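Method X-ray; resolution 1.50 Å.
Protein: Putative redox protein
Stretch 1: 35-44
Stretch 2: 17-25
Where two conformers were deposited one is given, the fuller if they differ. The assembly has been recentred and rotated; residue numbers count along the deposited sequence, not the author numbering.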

# COMPACT_ATOMS: atom_id res chain seq x y z
N GLN A 35 2.36 4.36 -14.70
CA GLN A 35 1.08 4.56 -15.35
C GLN A 35 0.00 3.82 -14.57
O GLN A 35 0.20 2.68 -14.15
CB GLN A 35 1.15 4.03 -16.79
CG GLN A 35 -0.11 4.28 -17.54
CD GLN A 35 -0.05 3.86 -18.97
OE1 GLN A 35 0.63 2.90 -19.35
NE2 GLN A 35 -0.82 4.57 -19.80
N THR A 36 -1.14 4.48 -14.39
CA THR A 36 -2.26 3.92 -13.70
C THR A 36 -3.52 3.91 -14.61
O THR A 36 -3.65 4.71 -15.54
CB THR A 36 -2.56 4.70 -12.38
OG1 THR A 36 -2.90 6.06 -12.67
CG2 THR A 36 -1.37 4.62 -11.41
N SER A 37 -4.44 3.01 -14.28
CA SER A 37 -5.72 2.91 -14.97
C SER A 37 -6.71 2.14 -14.12
O SER A 37 -6.35 1.48 -13.14
CB SER A 37 -5.57 2.23 -16.35
OG SER A 37 -5.11 0.90 -16.26
N SER A 38 -7.99 2.26 -14.46
CA SER A 38 -9.01 1.56 -13.72
C SER A 38 -8.78 0.07 -13.81
O SER A 38 -8.53 -0.45 -14.91
CB SER A 38 -10.40 1.81 -14.31
OG SER A 38 -11.36 1.04 -13.61
N PRO A 39 -8.92 -0.65 -12.69
CA PRO A 39 -8.80 -2.11 -12.79
C PRO A 39 -9.95 -2.75 -13.58
O PRO A 39 -9.85 -3.92 -13.96
CB PRO A 39 -8.85 -2.58 -11.34
CG PRO A 39 -9.60 -1.54 -10.62
CD PRO A 39 -9.20 -0.22 -11.31
N MSE A 40 -11.03 -1.98 -13.79
CA MSE A 40 -12.25 -2.48 -14.45
C MSE A 40 -12.18 -2.43 -15.96
O MSE A 40 -13.14 -2.85 -16.62
CB MSE A 40 -13.49 -1.74 -13.94
CG MSE A 40 -13.74 -1.84 -12.44
SE MSE A 40 -13.58 -3.67 -11.72
CE MSE A 40 -15.23 -4.34 -12.45
N ASN A 41 -11.09 -1.97 -16.55
CA ASN A 41 -10.90 -2.07 -17.99
C ASN A 41 -9.59 -2.77 -18.31
O ASN A 41 -8.85 -3.16 -17.39
CB ASN A 41 -10.98 -0.68 -18.63
CG ASN A 41 -9.87 0.27 -18.17
OD1 ASN A 41 -8.70 -0.12 -18.12
ND2 ASN A 41 -10.23 1.52 -17.91
N ASP A 42 -9.30 -2.94 -19.61
CA ASP A 42 -8.12 -3.64 -20.08
C ASP A 42 -6.98 -2.72 -20.49
O ASP A 42 -6.01 -3.15 -21.13
CB ASP A 42 -8.50 -4.57 -21.25
CG ASP A 42 -9.06 -3.81 -22.46
OD1 ASP A 42 -9.00 -2.55 -22.53
OD2 ASP A 42 -9.59 -4.52 -23.36
N HIS A 43 -7.05 -1.45 -20.11
CA HIS A 43 -5.99 -0.52 -20.46
C HIS A 43 -4.72 -0.85 -19.71
O HIS A 43 -4.75 -1.40 -18.62
CB HIS A 43 -6.35 0.92 -20.13
CG HIS A 43 -7.61 1.38 -20.77
ND1 HIS A 43 -8.03 2.69 -20.68
CD2 HIS A 43 -8.54 0.73 -21.50
CE1 HIS A 43 -9.18 2.82 -21.33
NE2 HIS A 43 -9.51 1.65 -21.83
N PRO A 44 -3.59 -0.49 -20.30
CA PRO A 44 -2.32 -0.64 -19.60
C PRO A 44 -2.34 0.19 -18.31
O PRO A 44 -3.03 1.21 -18.22
CB PRO A 44 -1.29 -0.06 -20.57
CG PRO A 44 -1.96 0.03 -21.91
CD PRO A 44 -3.43 0.04 -21.67
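Stretch 2, residues 17-25: INDEELEGH

How does the backbone of stretch 2 run along stretch 1? The two segments meet as antiparallel strands, with Gly24 and His25 laid beside Thr36 and Gln35. Thr36 and Gly24 form the hydrogen-bonded pair: Thr36 N donates to Gly24 O at 2.9 Å on a nearly straight path, and Gly24 N returns a bond to Thr36 O at 3.0 Å. Gln35 and His25 form the neighbouring non-hydrogen-bonded pair, their CA atoms 4.3 Å apart. Stretch 2 enters as the end of another strand, Ile17 and Asn18, passes through a loop from Asp19 to Glu23 and becomes extended again at Gly24. Beyond the paired residues the chains stay close, with Ser37 CA 4.4 Å from Glu23 CA. Carbon donors add to the backbone contact, as Ser37 CA approaches Leu22 O at 3.4 Å and Gln35 CA approaches Gly24 O at 3.6 Å.

What does Glu23 find on stretch 1? Its CA-to-CB bond points sideways, but chi1 and chi2, both m, bring the carboxylate close to the loop that follows the strand. There Glu23 OE2 accepts from Ser38 N at 3.0 Å, almost in line, and from Asn41 ND2, also at 3.0 Å. The other oxygen, Glu23 OE1, accepts from His43 ND1 at 3.0 Å and lies at the edge of that ring, near its plane. Glu23 OE1 also comes unusually close to Ser37 CB, 2.8 Å, with each of the two residues modelled in two conformers. One carboxylate thus gathers three donors from different points of the loop. The type I turn from Ser38 to Asn41 helps bring two of them together, and it is supported from within by Met40 N donating to Ser38 OG at 3.0 Å. Asn41 is held on its other polar atom as well, Asn41 OD1 accepting from His43 N at 2.9 Å.

Which side chains pack together on the two faces of the pairing? On the face carrying Gln35 and His25, the imidazole lies obliquely against its partner, with His25 CD2 3.6 Å from Gln35 CA and 4.0 Å from Gln35 CB. The ring is also tied back to its own loop, since His25 ND1 donates to Glu20 OE1 at 2.7 Å. Thr36 points to the other face, where Gly24 has no side chain; an ideal CB on Gly24 would come within 2.5 Å of Glu21 O and clash. Farther along, Leu22 swings its end nearer to stretch 1, placing Leu22 CD2 3.6 Å from Ser38 CB.

Where does water complete the contact? Water 2 donates to Leu22 O at 2.7 Å and hydrogen-bonds Thr36 OG1 at 2.9 Å, linking the loop before Gly24 to the threonine hydroxyl. Thr36 OG1 also hydrogen-bonds water 1 at 3.2 Å, and water 1 also hydrogen-bonds Glu21 O at 2.7 Å and Asn18 OD1 at 2.9 Å. Water 3 makes a separate bridge, donating to Gly24 O at 2.9 Å and accepting from Gln35 NE2 at 3.0 Å.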

# COMPACT_ATOMS: atom_id res chain seq x y z
N ILE A 17 2.52 11.18 -5.12
CA ILE A 17 1.49 12.08 -5.62
C ILE A 17 0.68 11.41 -6.73
O ILE A 17 1.25 10.72 -7.60
CB ILE A 17 2.11 13.41 -6.11
CG1 ILE A 17 2.80 14.14 -4.95
CG2 ILE A 17 1.05 14.28 -6.81
CD1 ILE A 17 3.61 15.44 -5.34
N ASN A 18 -0.63 11.67 -6.71
CA ASN A 18 -1.44 11.41 -7.90
C ASN A 18 -2.31 12.66 -8.11
O ASN A 18 -3.14 13.01 -7.27
CB ASN A 18 -2.26 10.13 -7.78
CG ASN A 18 -2.95 9.74 -9.07
OD1 ASN A 18 -3.42 10.60 -9.83
ND2 ASN A 18 -3.01 8.45 -9.32
N ASP A 19 -2.11 13.31 -9.24
CA ASP A 19 -2.91 14.48 -9.60
C ASP A 19 -3.58 14.39 -10.96
O ASP A 19 -3.98 15.41 -11.55
CB ASP A 19 -2.05 15.71 -9.44
CG ASP A 19 -0.87 15.77 -10.37
OD1 ASP A 19 -0.71 14.95 -11.30
OD2 ASP A 19 -0.07 16.70 -10.19
N GLU A 20 -3.82 13.16 -11.40
CA GLU A 20 -4.43 12.89 -12.69
C GLU A 20 -5.74 12.13 -12.64
O GLU A 20 -6.22 11.77 -11.59
CB GLU A 20 -3.39 12.17 -13.60
CG GLU A 20 -2.13 12.97 -13.88
CD GLU A 20 -1.07 12.20 -14.66
OE1 GLU A 20 -1.42 11.47 -15.61
OE2 GLU A 20 0.12 12.30 -14.30
N GLU A 21 -6.39 12.01 -13.82
CA GLU A 21 -7.60 11.24 -14.00
C GLU A 21 -7.33 9.75 -13.78
O GLU A 21 -6.16 9.33 -13.73
CB GLU A 21 -8.17 11.45 -15.44
CG GLU A 21 -8.64 12.84 -15.66
CD GLU A 21 -8.95 13.14 -17.13
OE1 GLU A 21 -8.11 12.80 -18.01
OE2 GLU A 21 -10.01 13.74 -17.36
N LEU A 22 -8.42 8.96 -13.69
CA LEU A 22 -8.32 7.53 -13.41
C LEU A 22 -7.32 6.89 -14.38
O LEU A 22 -6.47 6.09 -13.99
CB LEU A 22 -9.72 6.90 -13.44
CG LEU A 22 -9.91 5.45 -13.00
CD1 LEU A 22 -9.36 5.18 -11.57
CD2 LEU A 22 -11.43 5.07 -13.11
N GLU A 23 -7.42 7.26 -15.65
CA GLU A 23 -6.40 6.90 -16.60
C GLU A 23 -5.30 7.96 -16.49
O GLU A 23 -5.39 9.07 -17.04
CB GLU A 23 -7.00 6.80 -17.99
CG GLU A 23 -8.23 5.92 -17.99
CD GLU A 23 -7.94 4.48 -17.61
OE1 GLU A 23 -6.95 3.94 -18.16
OE2 GLU A 23 -8.73 3.88 -16.86
N GLY A 24 -4.26 7.65 -15.70
CA GLY A 24 -3.23 8.62 -15.42
C GLY A 24 -1.92 8.01 -14.98
O GLY A 24 -1.41 7.09 -15.61
N HIS A 25 -1.36 8.59 -13.91
CA HIS A 25 -0.08 8.19 -13.35
C HIS A 25 -0.07 8.55 -11.89
O HIS A 25 -0.83 9.40 -11.44
CB HIS A 25 1.09 8.89 -14.01
CG HIS A 25 1.13 8.75 -15.50
ND1 HIS A 25 0.34 9.51 -16.34
CD2 HIS A 25 1.89 7.96 -16.30
CE1 HIS A 25 0.59 9.16 -17.60
NE2 HIS A 25 1.54 8.24 -17.60
O HOH W 1 -4.00 9.00 -12.12
O HOH W 2 -5.54 5.71 -11.50
O HOH W 3 -2.35 6.71 -18.28